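Local coordinates for protein poly-beta-1,6-N-acetyl-D-glucosamine N-deacetylase (Aggregatibacter actinomycetemcomitans, PDB 4U10) that probably removes acetyl groups from the exopolysaccharide poly-beta-1,6-N-acetyl-D-glucosamine, using the zinc-binding polysaccharide deacetylase domain contained in this chain, at residues D146-G151 against L161-A166; G151-P156 against P167-N172; T178-R183 against N214-D219; M206-G211 against T227-L232. All coordinates share one frame; numbering follows the deposited sequence. Where two conformers were deposited one is given.

Contact 1. Residues D146-G151 against L161-A166; sequences DNLHHG and LPAVVA. With ZN (zinc ion), chain C.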
loop_
_atom_site.group_PDB
_atom_site.type_symbol
_atom_site.label_atom_id
_atom_site.label_comp_id
_atom_site.label_asym_id
_atom_site.label_seq_id
_atom_site.Cartn_x
_atom_site.Cartn_y
_atom_site.Cartn_z
ATOM N N ASP A 146 4.666 -6.284 8.629
ATOM C CA ASP A 146 5.659 -7.277 8.421
ATOM C C ASP A 146 5.015 -8.603 7.958
ATOM O O ASP A 146 5.275 -9.115 6.874
ATOM C CB ASP A 146 6.550 -7.483 9.677
ATOM C CG ASP A 146 7.905 -8.108 9.304
ATOM O OD1 ASP A 146 8.489 -7.707 8.250
ATOM O OD2 ASP A 146 8.394 -8.931 10.094
ATOM N N ASN A 147 4.199 -9.152 8.805
ATOM C CA ASN A 147 3.507 -10.405 8.533
ATOM C C ASN A 147 2.050 -10.406 9.059
ATOM O O ASN A 147 1.592 -11.359 9.667
ATOM C CB ASN A 147 4.305 -11.555 9.118
ATOM C CG ASN A 147 3.730 -12.897 8.751
ATOM O OD1 ASN A 147 3.111 -13.018 7.751
ATOM N ND2 ASN A 147 3.875 -13.858 9.592
ATOM N N LEU A 148 1.318 -9.312 8.814
ATOM C CA LEU A 148 -0.109 -9.214 9.164
ATOM C C LEU A 148 -1.028 -8.944 7.948
ATOM O O LEU A 148 -2.138 -8.365 8.072
ATOM C CB LEU A 148 -0.287 -8.188 10.298
ATOM C CG LEU A 148 0.344 -8.498 11.664
ATOM C CD1 LEU A 148 0.288 -7.284 12.572
ATOM C CD2 LEU A 148 -0.225 -9.746 12.357
ATOM N N HIS A 149 -0.595 -9.435 6.782
ATOM C CA HIS A 149 -1.368 -9.331 5.569
ATOM C C HIS A 149 -2.000 -10.682 5.352
ATOM O O HIS A 149 -1.767 -11.331 4.326
ATOM C CB HIS A 149 -0.464 -9.034 4.417
ATOM C CG HIS A 149 -1.160 -8.434 3.249
ATOM N ND1 HIS A 149 -2.034 -9.124 2.451
ATOM C CD2 HIS A 149 -1.125 -7.175 2.757
ATOM C CE1 HIS A 149 -2.520 -8.327 1.530
ATOM N NE2 HIS A 149 -1.940 -7.150 1.659
ATOM N N HIS A 150 -2.678 -11.163 6.389
ATOM C CA HIS A 150 -3.355 -12.499 6.375
ATOM C C HIS A 150 -4.503 -12.423 7.365
ATOM O O HIS A 150 -4.629 -11.418 8.090
ATOM C CB HIS A 150 -2.406 -13.649 6.728
ATOM C CG HIS A 150 -1.799 -13.547 8.107
ATOM N ND1 HIS A 150 -2.448 -13.953 9.249
ATOM C CD2 HIS A 150 -0.624 -13.024 8.524
ATOM C CE1 HIS A 150 -1.679 -13.743 10.299
ATOM N NE2 HIS A 150 -0.557 -13.199 9.882
ATOM N N GLY A 151 -5.358 -13.441 7.376
ATOM C CA GLY A 151 -6.350 -13.610 8.415
ATOM C C GLY A 151 -5.892 -14.308 9.681
ATOM O O GLY A 151 -4.884 -15.024 9.706
ATOM N N LEU A 161 -10.840 -13.051 10.203
ATOM C CA LEU A 161 -10.812 -11.576 9.990
ATOM C C LEU A 161 -9.349 -11.130 9.781
ATOM O O LEU A 161 -8.453 -11.805 10.238
ATOM C CB LEU A 161 -11.377 -10.846 11.205
ATOM C CG LEU A 161 -12.827 -11.133 11.558
ATOM C CD1 LEU A 161 -13.238 -10.344 12.794
ATOM C CD2 LEU A 161 -13.652 -10.789 10.319
ATOM N N PRO A 162 -9.102 -9.981 9.082
ATOM C CA PRO A 162 -7.732 -9.498 8.893
ATOM C C PRO A 162 -7.055 -9.380 10.208
ATOM O O PRO A 162 -7.589 -8.777 11.106
ATOM C CB PRO A 162 -7.931 -8.093 8.249
ATOM C CG PRO A 162 -9.208 -8.163 7.541
ATOM C CD PRO A 162 -10.056 -9.216 8.257
ATOM N N ALA A 163 -5.863 -9.941 10.312
ATOM C CA ALA A 163 -5.100 -9.985 11.522
ATOM C C ALA A 163 -4.890 -8.646 12.228
ATOM O O ALA A 163 -4.751 -8.609 13.438
ATOM C CB ALA A 163 -3.722 -10.661 11.250
ATOM N N VAL A 164 -4.811 -7.556 11.481
ATOM C CA VAL A 164 -4.607 -6.258 12.061
ATOM C C VAL A 164 -5.783 -5.864 12.968
ATOM O O VAL A 164 -5.558 -5.218 13.980
ATOM C CB VAL A 164 -4.392 -5.189 10.954
ATOM C CG1 VAL A 164 -4.483 -3.767 11.505
ATOM C CG2 VAL A 164 -3.034 -5.345 10.339
ATOM N N VAL A 165 -7.004 -6.286 12.634
ATOM C CA VAL A 165 -8.187 -5.646 13.223
ATOM C C VAL A 165 -9.001 -6.525 14.155
ATOM O O VAL A 165 -10.086 -6.086 14.576
ATOM C CB VAL A 165 -9.142 -5.023 12.176
ATOM C CG1 VAL A 165 -8.446 -3.897 11.432
ATOM C CG2 VAL A 165 -9.715 -6.051 11.204
ATOM N N ALA A 166 -8.482 -7.710 14.512
ATOM C CA ALA A 166 -9.231 -8.693 15.317
ATOM C C ALA A 166 -8.311 -9.415 16.285
ATOM O O ALA A 166 -7.324 -9.964 15.825
ATOM C CB ALA A 166 -9.854 -9.723 14.373
HETATM ZN ZN ZN C . -2.206 -5.499 0.456
HETATM O O HOH W 1 -4.800 -7.400 8.318
HETATM O O HOH W 2 -3.808 -4.520 0.425
#
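His150 O takes the backbone N-H of Ala163, with 2.9 Å between His150 O and Ala163 N; the bond is nearly straight (171° at the hydrogen) and lies in the carbonyl plane. The ring of His150 meets the same residue. Its CG stands between the backbone N and the carbonyl carbon (chi1 61°), and beyond it the imidazole receives Ala163 CB over one face as a CH-pi contact, CB being 3.8 Å from His150 CE1. The ring is held from within its own segment: His150 ND1 donates to Gly151 O at 2.7 Å, in the ring plane but with the donor well above that carbonyl's plane, while NE2 makes a weak bond to Asn147 O. Here two antiparallel strands, 151-153 and 160-162, start and finish, with Gly151 and Pro162 forming a non-hydrogen-bonded pair; Gly151 CA also approaches Leu161 O at 3.3 Å. A type I turn from Pro162 to Val165 follows, and Leu148 packs against its two inner residues, its CD2 lying 3.8 Å from Ala163 CB and its CB 4.0 Å from Val164 CG2. A water links Leu148 O to Val164 N. CB of His149 points away from segment 161-166, and His149 NE2 binds zinc at 2.1 Å. Asp75, His144 and a water complete that metal site, the Asp-His-His arrangement known from this deacetylase family.

Contact 2. Residues G151-P156 against P167-N172; sequences GVRANP and PEYKNN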
loop_
_atom_site.group_PDB
_atom_site.type_symbol
_atom_site.label_atom_id
_atom_site.label_comp_id
_atom_site.label_asym_id
_atom_site.label_seq_id
_atom_site.Cartn_x
_atom_site.Cartn_y
_atom_site.Cartn_z
ATOM N N GLY A 151 -5.358 -13.441 7.376
ATOM C CA GLY A 151 -6.350 -13.610 8.415
ATOM C C GLY A 151 -5.892 -14.308 9.681
ATOM O O GLY A 151 -4.884 -15.024 9.706
ATOM N N VAL A 152 -6.645 -14.067 10.744
ATOM C CA VAL A 152 -6.604 -14.890 11.958
ATOM C C VAL A 152 -8.004 -15.423 12.250
ATOM O O VAL A 152 -9.040 -14.783 11.933
ATOM C CB VAL A 152 -6.165 -14.081 13.164
ATOM C CG1 VAL A 152 -4.746 -13.569 12.976
ATOM C CG2 VAL A 152 -7.144 -12.940 13.408
ATOM N N ARG A 153 -8.064 -16.585 12.885
ATOM C CA ARG A 153 -9.365 -17.071 13.367
ATOM C C ARG A 153 -9.853 -16.084 14.406
ATOM O O ARG A 153 -9.140 -15.727 15.343
ATOM C CB ARG A 153 -9.189 -18.464 13.920
ATOM C CG ARG A 153 -10.504 -19.171 14.192
ATOM C CD ARG A 153 -10.246 -20.591 14.658
ATOM N NE ARG A 153 -11.349 -21.125 15.459
ATOM C CZ ARG A 153 -11.217 -22.148 16.312
ATOM N NH1 ARG A 153 -10.046 -22.757 16.490
ATOM N NH2 ARG A 153 -12.265 -22.571 17.010
ATOM N N ALA A 154 -11.053 -15.576 14.227
ATOM C CA ALA A 154 -11.548 -14.492 15.095
ATOM C C ALA A 154 -12.668 -14.922 16.083
ATOM O O ALA A 154 -13.188 -14.086 16.853
ATOM C CB ALA A 154 -12.081 -13.393 14.213
ATOM N N ASN A 155 -13.098 -16.183 15.973
ATOM C CA ASN A 155 -14.072 -16.753 16.888
ATOM C C ASN A 155 -14.075 -18.302 16.983
ATOM O O ASN A 155 -13.399 -19.001 16.215
ATOM C CB ASN A 155 -15.470 -16.125 16.663
ATOM C CG ASN A 155 -16.234 -16.699 15.483
ATOM O OD1 ASN A 155 -16.074 -17.857 15.088
ATOM N ND2 ASN A 155 -17.164 -15.902 14.959
ATOM N N PRO A 156 -14.818 -18.859 17.966
ATOM C CA PRO A 156 -14.793 -20.347 18.034
ATOM C C PRO A 156 -15.443 -21.079 16.852
ATOM O O PRO A 156 -15.116 -22.246 16.609
ATOM C CB PRO A 156 -15.500 -20.679 19.354
ATOM C CG PRO A 156 -15.712 -19.369 20.085
ATOM C CD PRO A 156 -15.543 -18.241 19.092
ATOM N N PRO A 167 -8.608 -9.393 17.623
ATOM C CA PRO A 167 -7.940 -10.338 18.469
ATOM C C PRO A 167 -8.175 -11.763 17.949
ATOM O O PRO A 167 -9.271 -12.110 17.534
ATOM C CB PRO A 167 -8.601 -10.135 19.834
ATOM C CG PRO A 167 -9.280 -8.791 19.774
ATOM C CD PRO A 167 -9.752 -8.774 18.336
ATOM N N GLU A 168 -7.112 -12.540 17.952
ATOM C CA GLU A 168 -7.092 -13.900 17.588
ATOM C C GLU A 168 -7.694 -14.851 18.635
ATOM O O GLU A 168 -7.479 -14.706 19.820
ATOM C CB GLU A 168 -5.651 -14.283 17.353
ATOM C CG GLU A 168 -5.531 -15.568 16.584
ATOM C CD GLU A 168 -4.090 -15.936 16.237
ATOM O OE1 GLU A 168 -3.085 -15.340 16.738
ATOM O OE2 GLU A 168 -3.992 -16.792 15.387
ATOM N N TYR A 169 -8.412 -15.827 18.117
ATOM C CA TYR A 169 -8.941 -16.917 18.857
ATOM C C TYR A 169 -8.128 -18.150 18.492
ATOM O O TYR A 169 -8.192 -18.601 17.380
ATOM C CB TYR A 169 -10.398 -17.142 18.473
ATOM C CG TYR A 169 -11.038 -18.152 19.368
ATOM C CD1 TYR A 169 -11.622 -17.765 20.590
ATOM C CD2 TYR A 169 -11.035 -19.487 19.035
ATOM C CE1 TYR A 169 -12.188 -18.703 21.457
ATOM C CE2 TYR A 169 -11.578 -20.451 19.898
ATOM C CZ TYR A 169 -12.159 -20.042 21.100
ATOM O OH TYR A 169 -12.745 -20.977 21.918
ATOM N N LYS A 170 -7.323 -18.614 19.422
ATOM C CA LYS A 170 -6.485 -19.822 19.271
ATOM C C LYS A 170 -6.312 -20.396 20.665
ATOM O O LYS A 170 -6.474 -19.683 21.687
ATOM C CB LYS A 170 -5.132 -19.489 18.650
ATOM C CG LYS A 170 -4.360 -18.485 19.446
ATOM C CD LYS A 170 -2.977 -18.232 18.889
ATOM C CE LYS A 170 -2.313 -17.228 19.796
ATOM N NZ LYS A 170 -3.057 -15.965 20.009
ATOM N N ASN A 171 -5.979 -21.679 20.710
ATOM C CA ASN A 171 -5.882 -22.423 21.969
ATOM C C ASN A 171 -7.178 -22.294 22.763
ATOM O O ASN A 171 -7.158 -22.150 23.964
ATOM C CB ASN A 171 -4.714 -21.918 22.794
ATOM C CG ASN A 171 -3.384 -21.951 22.057
ATOM O OD1 ASN A 171 -3.070 -22.856 21.253
ATOM N ND2 ASN A 171 -2.576 -20.972 22.352
ATOM N N ASN A 172 -8.301 -22.271 22.058
ATOM C CA ASN A 172 -9.629 -22.162 22.640
ATOM C C ASN A 172 -9.840 -20.893 23.489
ATOM O O ASN A 172 -10.558 -20.899 24.475
ATOM C CB ASN A 172 -9.970 -23.456 23.403
ATOM C CG ASN A 172 -10.191 -24.642 22.462
ATOM O OD1 ASN A 172 -9.510 -25.662 22.559
ATOM N ND2 ASN A 172 -11.143 -24.500 21.534
HETATM O O HOH W 3 -5.768 -17.786 13.783
HETATM O O HOH W 4 -11.951 -11.802 17.626
#
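In both Arg153 and Tyr169 the CG is anti to the backbone N (chi1 -169° and -172°), and from this start the two side chains run side by side, pointing the same way. The guanidinium is turned 62° against the phenol ring, so this is no parallel stack: Tyr169 CD2 lies 3.7 Å above the guanidinium plane of Arg153, over its centre, and Arg153 NH2 comes within 3.6 Å of Tyr169 CE2. Two bonds to carbonyls of its own segment fix the guanidinium, Arg153 NE to Asn155 O at 3.0 Å and Arg153 NH2 to Pro156 O at 2.9 Å. Pro156 lies over a face of the phenol ring, the two side chains crossing at about a right angle, with Pro156 CG 3.8 Å from Tyr169 CZ in a CH-pi contact. The backbones join once directly, Tyr169 N donating to Arg153 O at 2.9 Å in an almost straight bond. One water joins Ala154 O to Pro167 O; another joins Arg153 N to Glu168 OE2. The extended Glu168 chain passes Val152, with 3.8 Å between Glu168 CG and Val152 CB, and its OE1 forms a long, weak salt bridge with Lys170 NZ. Strand 169-170 pairs with strand 173-174, whose Tyr174 meets Tyr169 edge-to-face, while Arg183 of helix 177-199 packs against Val152 and Glu168.

Contact 3. Residues T178-R183 against N214-D219; sequences TEYKNR and NDVAID
Tyr180 and Asn214 reach toward each other tip to tip, Asn214 ND2 donating to Tyr180 OH at 2.9 Å, with ring and amide planes 89° apart. They mark one end of a helix-helix crossing in which the segment axes of 178-183 and 215-219 approach to 9.8 Å at -45°. At the other end Lys181 and Asp219 form a salt bridge, 3.0 Å from Lys181 NZ to Asp219 OD2, using the anti lone pair of that oxygen. The lysine chain is extended as far as CE, and a final bend (chi4 62°) brings NZ round to the carboxylate. Val216 fills the middle: its CG1 lies 4.0 Å from Lys181 CB and 4.1 Å from Tyr180 CE2, while Leu184 and Lys177, also on helix 177-199, touch the same valine. Further out, Tyr180 OH has a second and stronger partner in Val164 O, so this hydroxyl joins the long helix both to a loop and to the start of the shorter helix. Arg183, a turn of helix from Tyr180, reaches the same loop through Ala163 O and Ala166 O and pairs with Glu175. What positions Asn214 is its role as N-cap of helix 215-222, the crossover helix between strands 205-207 and 228-230. Its OD1 accepts weakly from Val216 N and firmly from Ala217 N at 2.9 Å, the latter nearly along the C=O axis.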
loop_
_atom_site.group_PDB
_atom_site.type_symbol
_atom_site.label_atom_id
_atom_site.label_comp_id
_atom_site.label_asym_id
_atom_site.label_seq_id
_atom_site.Cartn_x
_atom_site.Cartn_y
_atom_site.Cartn_z
ATOM N N THR A 178 -4.123 -6.758 25.723
ATOM C CA THR A 178 -2.729 -6.581 25.829
ATOM C C THR A 178 -1.937 -7.458 24.908
ATOM O O THR A 178 -0.972 -6.998 24.349
ATOM C CB THR A 178 -2.313 -6.746 27.305
ATOM O OG1 THR A 178 -2.927 -5.668 28.021
ATOM C CG2 THR A 178 -0.893 -6.587 27.434
ATOM N N GLU A 179 -2.354 -8.708 24.730
ATOM C CA GLU A 179 -1.695 -9.619 23.786
ATOM C C GLU A 179 -1.915 -9.088 22.326
ATOM O O GLU A 179 -1.015 -9.046 21.521
ATOM C CB GLU A 179 -2.230 -11.051 23.978
ATOM C CG GLU A 179 -2.118 -11.584 25.413
ATOM C CD GLU A 179 -2.518 -13.061 25.617
ATOM O OE1 GLU A 179 -3.722 -13.485 25.444
ATOM O OE2 GLU A 179 -1.549 -13.828 25.965
ATOM N N TYR A 180 -3.123 -8.658 22.022
ATOM C CA TYR A 180 -3.477 -8.186 20.707
ATOM C C TYR A 180 -2.677 -6.916 20.369
ATOM O O TYR A 180 -2.055 -6.792 19.290
ATOM C CB TYR A 180 -5.015 -7.968 20.679
ATOM C CG TYR A 180 -5.508 -7.185 19.513
ATOM C CD1 TYR A 180 -5.003 -7.416 18.215
ATOM C CD2 TYR A 180 -6.479 -6.177 19.693
ATOM C CE1 TYR A 180 -5.458 -6.679 17.168
ATOM C CE2 TYR A 180 -6.933 -5.437 18.644
ATOM C CZ TYR A 180 -6.407 -5.652 17.396
ATOM O OH TYR A 180 -6.869 -4.859 16.359
ATOM N N LYS A 181 -2.623 -5.985 21.303
ATOM C CA LYS A 181 -1.867 -4.780 21.046
ATOM C C LYS A 181 -0.395 -5.053 20.826
ATOM O O LYS A 181 0.254 -4.413 19.967
ATOM C CB LYS A 181 -2.030 -3.737 22.146
ATOM C CG LYS A 181 -1.214 -2.489 21.803
ATOM C CD LYS A 181 -1.502 -1.265 22.656
ATOM C CE LYS A 181 -0.840 -0.021 22.083
ATOM N NZ LYS A 181 -1.387 0.278 20.723
ATOM N N ASN A 182 0.183 -5.921 21.651
ATOM C CA ASN A 182 1.559 -6.374 21.550
ATOM C C ASN A 182 1.873 -6.960 20.162
ATOM O O ASN A 182 2.923 -6.776 19.621
ATOM C CB ASN A 182 1.792 -7.518 22.579
ATOM C CG ASN A 182 2.207 -7.024 23.960
ATOM O OD1 ASN A 182 2.276 -5.817 24.231
ATOM N ND2 ASN A 182 2.507 -7.986 24.852
ATOM N N ARG A 183 0.944 -7.787 19.676
ATOM C CA ARG A 183 1.073 -8.439 18.378
ATOM C C ARG A 183 1.205 -7.374 17.276
ATOM O O ARG A 183 2.086 -7.487 16.469
ATOM C CB ARG A 183 -0.105 -9.397 18.071
ATOM C CG ARG A 183 -0.033 -10.047 16.692
ATOM C CD ARG A 183 -0.842 -11.345 16.585
ATOM N NE ARG A 183 -2.258 -11.124 16.908
ATOM C CZ ARG A 183 -3.188 -10.633 16.072
ATOM N NH1 ARG A 183 -2.909 -10.345 14.788
ATOM N NH2 ARG A 183 -4.412 -10.422 16.517
ATOM N N ASN A 214 -8.043 0.106 12.851
ATOM C CA ASN A 214 -8.758 0.557 14.002
ATOM C C ASN A 214 -7.840 1.384 14.874
ATOM O O ASN A 214 -6.697 1.677 14.506
ATOM C CB ASN A 214 -9.411 -0.645 14.760
ATOM C CG ASN A 214 -8.380 -1.538 15.429
ATOM O OD1 ASN A 214 -7.324 -1.099 15.776
ATOM N ND2 ASN A 214 -8.702 -2.780 15.591
ATOM N N ASP A 215 -8.343 1.809 16.022
ATOM C CA ASP A 215 -7.576 2.621 16.957
ATOM C C ASP A 215 -6.362 1.931 17.536
ATOM O O ASP A 215 -5.325 2.578 17.744
ATOM C CB ASP A 215 -8.476 3.201 18.114
ATOM C CG ASP A 215 -9.245 2.149 18.883
ATOM O OD1 ASP A 215 -9.670 1.086 18.339
ATOM O OD2 ASP A 215 -9.446 2.427 20.068
ATOM N N VAL A 216 -6.434 0.632 17.756
ATOM C CA VAL A 216 -5.268 -0.034 18.326
ATOM C C VAL A 216 -4.132 -0.083 17.276
ATOM O O VAL A 216 -2.960 0.177 17.545
ATOM C CB VAL A 216 -5.658 -1.435 18.853
ATOM C CG1 VAL A 216 -4.435 -2.264 19.267
ATOM C CG2 VAL A 216 -6.598 -1.288 20.052
ATOM N N ALA A 217 -4.500 -0.426 16.059
ATOM C CA ALA A 217 -3.551 -0.490 14.964
ATOM C C ALA A 217 -2.949 0.885 14.757
ATOM O O ALA A 217 -1.761 1.015 14.531
ATOM C CB ALA A 217 -4.256 -0.954 13.711
ATOM N N ILE A 218 -3.755 1.936 14.847
ATOM C CA ILE A 218 -3.241 3.289 14.590
ATOM C C ILE A 218 -2.173 3.621 15.595
ATOM O O ILE A 218 -1.123 4.161 15.250
ATOM C CB ILE A 218 -4.367 4.377 14.691
ATOM C CG1 ILE A 218 -5.132 4.455 13.378
ATOM C CG2 ILE A 218 -3.747 5.730 14.924
ATOM C CD1 ILE A 218 -6.426 5.240 13.463
ATOM N N ASP A 219 -2.432 3.323 16.851
ATOM C CA ASP A 219 -1.496 3.681 17.903
ATOM C C ASP A 219 -0.226 2.792 17.847
ATOM O O ASP A 219 0.867 3.252 18.139
ATOM C CB ASP A 219 -2.136 3.583 19.270
ATOM C CG ASP A 219 -1.171 4.041 20.404
ATOM O OD1 ASP A 219 -0.852 5.244 20.430
ATOM O OD2 ASP A 219 -0.688 3.173 21.190
#

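Contact 4. Residues M206-G211 against T227-L232; sequences MVWPYG and THHFAL
The Trp208 indole meets His229 at its edge, His229 ND1 lying in the indole plane 3.0 Å from Trp208 NE1; the two rings touch rim to rim with planes 57° apart. Selenomethionine Met206 covers part of one indole face, its CG 3.3 Å above the Trp208 plane toward the rim, and Phe213 stacks on the same indole. These rings pack against helix 215-222 within a beta-alpha-beta crossover: strands 205-207 and 228-230 run parallel, joined through that helix, as in the distorted beta/alpha barrel of this deacetylase family. Backbone bonds run from Met206 N to His228 O and from Phe230 N to Met206 O, the latter 2.8 Å long; Trp208 N to Phe230 O continues the pattern past the end of strand 205-207. A water adds a further link by donating to both Trp208 O and Phe230 O. Met206 and His229 share one face of the sheet. On the other face Val207 CG2 lies 3.8 Å from Phe230 CD2, and that valine side chain also borders the zinc ligand Asp74. Val207 O accepts from His144 ND1, so the strand helps to orient a second metal-binding residue. Past the strands the chain turns at Gly211, where, at these backbone angles (phi 81°), a CB would be jammed against the preceding carbonyl O, which calls for glycine; Leu232 closes in until its CG is 3.7 Å from Gly211 CA.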
loop_
_atom_site.group_PDB
_atom_site.type_symbol
_atom_site.label_atom_id
_atom_site.label_comp_id
_atom_site.label_asym_id
_atom_site.label_seq_id
_atom_site.Cartn_x
_atom_site.Cartn_y
_atom_site.Cartn_z
HETATM N N MSE A 206 2.023 3.933 7.130
HETATM C CA MSE A 206 1.447 2.561 7.193
HETATM C C MSE A 206 0.333 2.473 6.221
HETATM O O MSE A 206 -0.647 3.261 6.274
HETATM C CB MSE A 206 1.097 2.204 8.622
HETATM C CG MSE A 206 0.139 0.997 8.756
HETATM SE SE MSE A 206 1.133 -0.594 8.159
HETATM C CE MSE A 206 2.152 -0.892 9.737
ATOM N N VAL A 207 0.396 1.475 5.333
ATOM C CA VAL A 207 -0.741 1.197 4.503
ATOM C C VAL A 207 -1.452 -0.040 4.985
ATOM O O VAL A 207 -0.859 -1.128 5.047
ATOM C CB VAL A 207 -0.330 1.041 3.015
ATOM C CG1 VAL A 207 -1.573 0.850 2.157
ATOM C CG2 VAL A 207 0.498 2.242 2.519
ATOM N N TRP A 208 -2.759 0.069 5.235
ATOM C CA TRP A 208 -3.472 -1.045 5.908
ATOM C C TRP A 208 -3.798 -2.099 4.890
ATOM O O TRP A 208 -4.341 -1.760 3.805
ATOM C CB TRP A 208 -4.778 -0.531 6.514
ATOM C CG TRP A 208 -4.579 0.581 7.499
ATOM C CD1 TRP A 208 -5.103 1.833 7.426
ATOM C CD2 TRP A 208 -3.834 0.523 8.729
ATOM N NE1 TRP A 208 -4.698 2.556 8.511
ATOM C CE2 TRP A 208 -3.915 1.785 9.318
ATOM C CE3 TRP A 208 -3.062 -0.466 9.366
ATOM C CZ2 TRP A 208 -3.275 2.084 10.505
ATOM C CZ3 TRP A 208 -2.455 -0.167 10.512
ATOM C CH2 TRP A 208 -2.559 1.096 11.088
ATOM N N PRO A 209 -3.482 -3.383 5.187
ATOM C CA PRO A 209 -4.010 -4.472 4.357
ATOM C C PRO A 209 -5.517 -4.390 4.231
ATOM O O PRO A 209 -6.220 -4.242 5.249
ATOM C CB PRO A 209 -3.627 -5.730 5.199
ATOM C CG PRO A 209 -2.281 -5.338 5.734
ATOM C CD PRO A 209 -2.622 -3.942 6.249
ATOM N N TYR A 210 -6.007 -4.497 2.993
ATOM C CA TYR A 210 -7.435 -4.540 2.675
ATOM C C TYR A 210 -8.126 -3.265 3.104
ATOM O O TYR A 210 -9.325 -3.240 3.215
ATOM C CB TYR A 210 -8.082 -5.750 3.400
ATOM C CG TYR A 210 -7.246 -7.073 3.423
ATOM C CD1 TYR A 210 -6.957 -7.762 2.291
ATOM C CD2 TYR A 210 -6.783 -7.605 4.624
ATOM C CE1 TYR A 210 -6.199 -8.928 2.322
ATOM C CE2 TYR A 210 -6.057 -8.788 4.680
ATOM C CZ TYR A 210 -5.773 -9.450 3.517
ATOM O OH TYR A 210 -5.048 -10.638 3.579
ATOM N N GLY A 211 -7.406 -2.189 3.408
ATOM C CA GLY A 211 -8.107 -0.957 3.795
ATOM C C GLY A 211 -8.564 -0.941 5.263
ATOM O O GLY A 211 -9.154 0.025 5.690
ATOM N N THR A 227 2.560 7.778 11.623
ATOM C CA THR A 227 1.388 8.525 12.048
ATOM C C THR A 227 0.476 8.786 10.849
ATOM O O THR A 227 -0.721 8.867 11.000
ATOM C CB THR A 227 1.821 9.865 12.730
ATOM O OG1 THR A 227 2.415 9.548 13.974
ATOM C CG2 THR A 227 0.659 10.737 13.010
ATOM N N HIS A 228 1.064 8.898 9.656
ATOM C CA HIS A 228 0.294 8.861 8.413
ATOM C C HIS A 228 -0.070 7.429 8.030
ATOM O O HIS A 228 0.781 6.558 7.905
ATOM C CB HIS A 228 1.052 9.560 7.292
ATOM C CG HIS A 228 1.301 10.999 7.582
ATOM N ND1 HIS A 228 0.332 11.971 7.422
ATOM C CD2 HIS A 228 2.393 11.629 8.047
ATOM C CE1 HIS A 228 0.824 13.131 7.815
ATOM N NE2 HIS A 228 2.078 12.947 8.184
ATOM N N HIS A 229 -1.343 7.199 7.830
ATOM C CA HIS A 229 -1.820 5.885 7.439
ATOM C C HIS A 229 -2.768 5.956 6.253
ATOM O O HIS A 229 -3.656 6.819 6.167
ATOM C CB HIS A 229 -2.370 5.134 8.682
ATOM C CG HIS A 229 -3.514 5.804 9.362
ATOM N ND1 HIS A 229 -4.826 5.510 9.073
ATOM C CD2 HIS A 229 -3.544 6.724 10.353
ATOM C CE1 HIS A 229 -5.622 6.218 9.851
ATOM N NE2 HIS A 229 -4.867 6.988 10.610
ATOM N N PHE A 230 -2.619 5.018 5.333
ATOM C CA PHE A 230 -3.433 4.966 4.119
ATOM C C PHE A 230 -4.543 3.908 4.272
ATOM O O PHE A 230 -4.259 2.704 4.325
ATOM C CB PHE A 230 -2.562 4.568 2.922
ATOM C CG PHE A 230 -1.664 5.675 2.341
ATOM C CD1 PHE A 230 -1.379 6.856 2.994
ATOM C CD2 PHE A 230 -1.030 5.445 1.096
ATOM C CE1 PHE A 230 -0.491 7.805 2.395
ATOM C CE2 PHE A 230 -0.219 6.379 0.520
ATOM C CZ PHE A 230 0.036 7.541 1.170
ATOM N N ALA A 231 -5.801 4.360 4.227
ATOM C CA ALA A 231 -6.987 3.472 4.188
ATOM C C ALA A 231 -7.559 3.379 2.747
ATOM O O ALA A 231 -6.836 3.585 1.775
ATOM C CB ALA A 231 -8.020 3.965 5.224
ATOM N N LEU A 232 -8.819 3.003 2.559
ATOM C CA LEU A 232 -9.407 3.071 1.243
ATOM C C LEU A 232 -10.448 4.200 1.264
ATOM O O LEU A 232 -10.179 5.287 1.823
ATOM C CB LEU A 232 -9.954 1.706 0.818
ATOM C CG LEU A 232 -8.875 0.659 0.527
ATOM C CD1 LEU A 232 -9.480 -0.704 0.180
ATOM C CD2 LEU A 232 -8.066 1.174 -0.639
HETATM O O HOH W 5 -5.350 0.578 2.983
#

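Contacts 1 and 2 share Gly151 and their centres lie 11 Å apart; they follow one excursion of the chain outward from the zinc site, and Leu161 O probably accepts from Val152 N between them. Contact 3, also about 11 Å from contact 1 centre to centre, touches the turn after that hairpin, Val164 CG1 packing 3.6 Å from Ala217 CB. Contact 4 spans the beta-alpha-beta unit whose helix enters contact 3, and Ala217 O lies 3.5 Å from Trp208 CH2. Contacts 1 and 4 meet beside the metal, with His149 CD2 3.7 Å from Pro209 CG. Contact 2 is the outlying one, about 23 Å from contact 4 between centres.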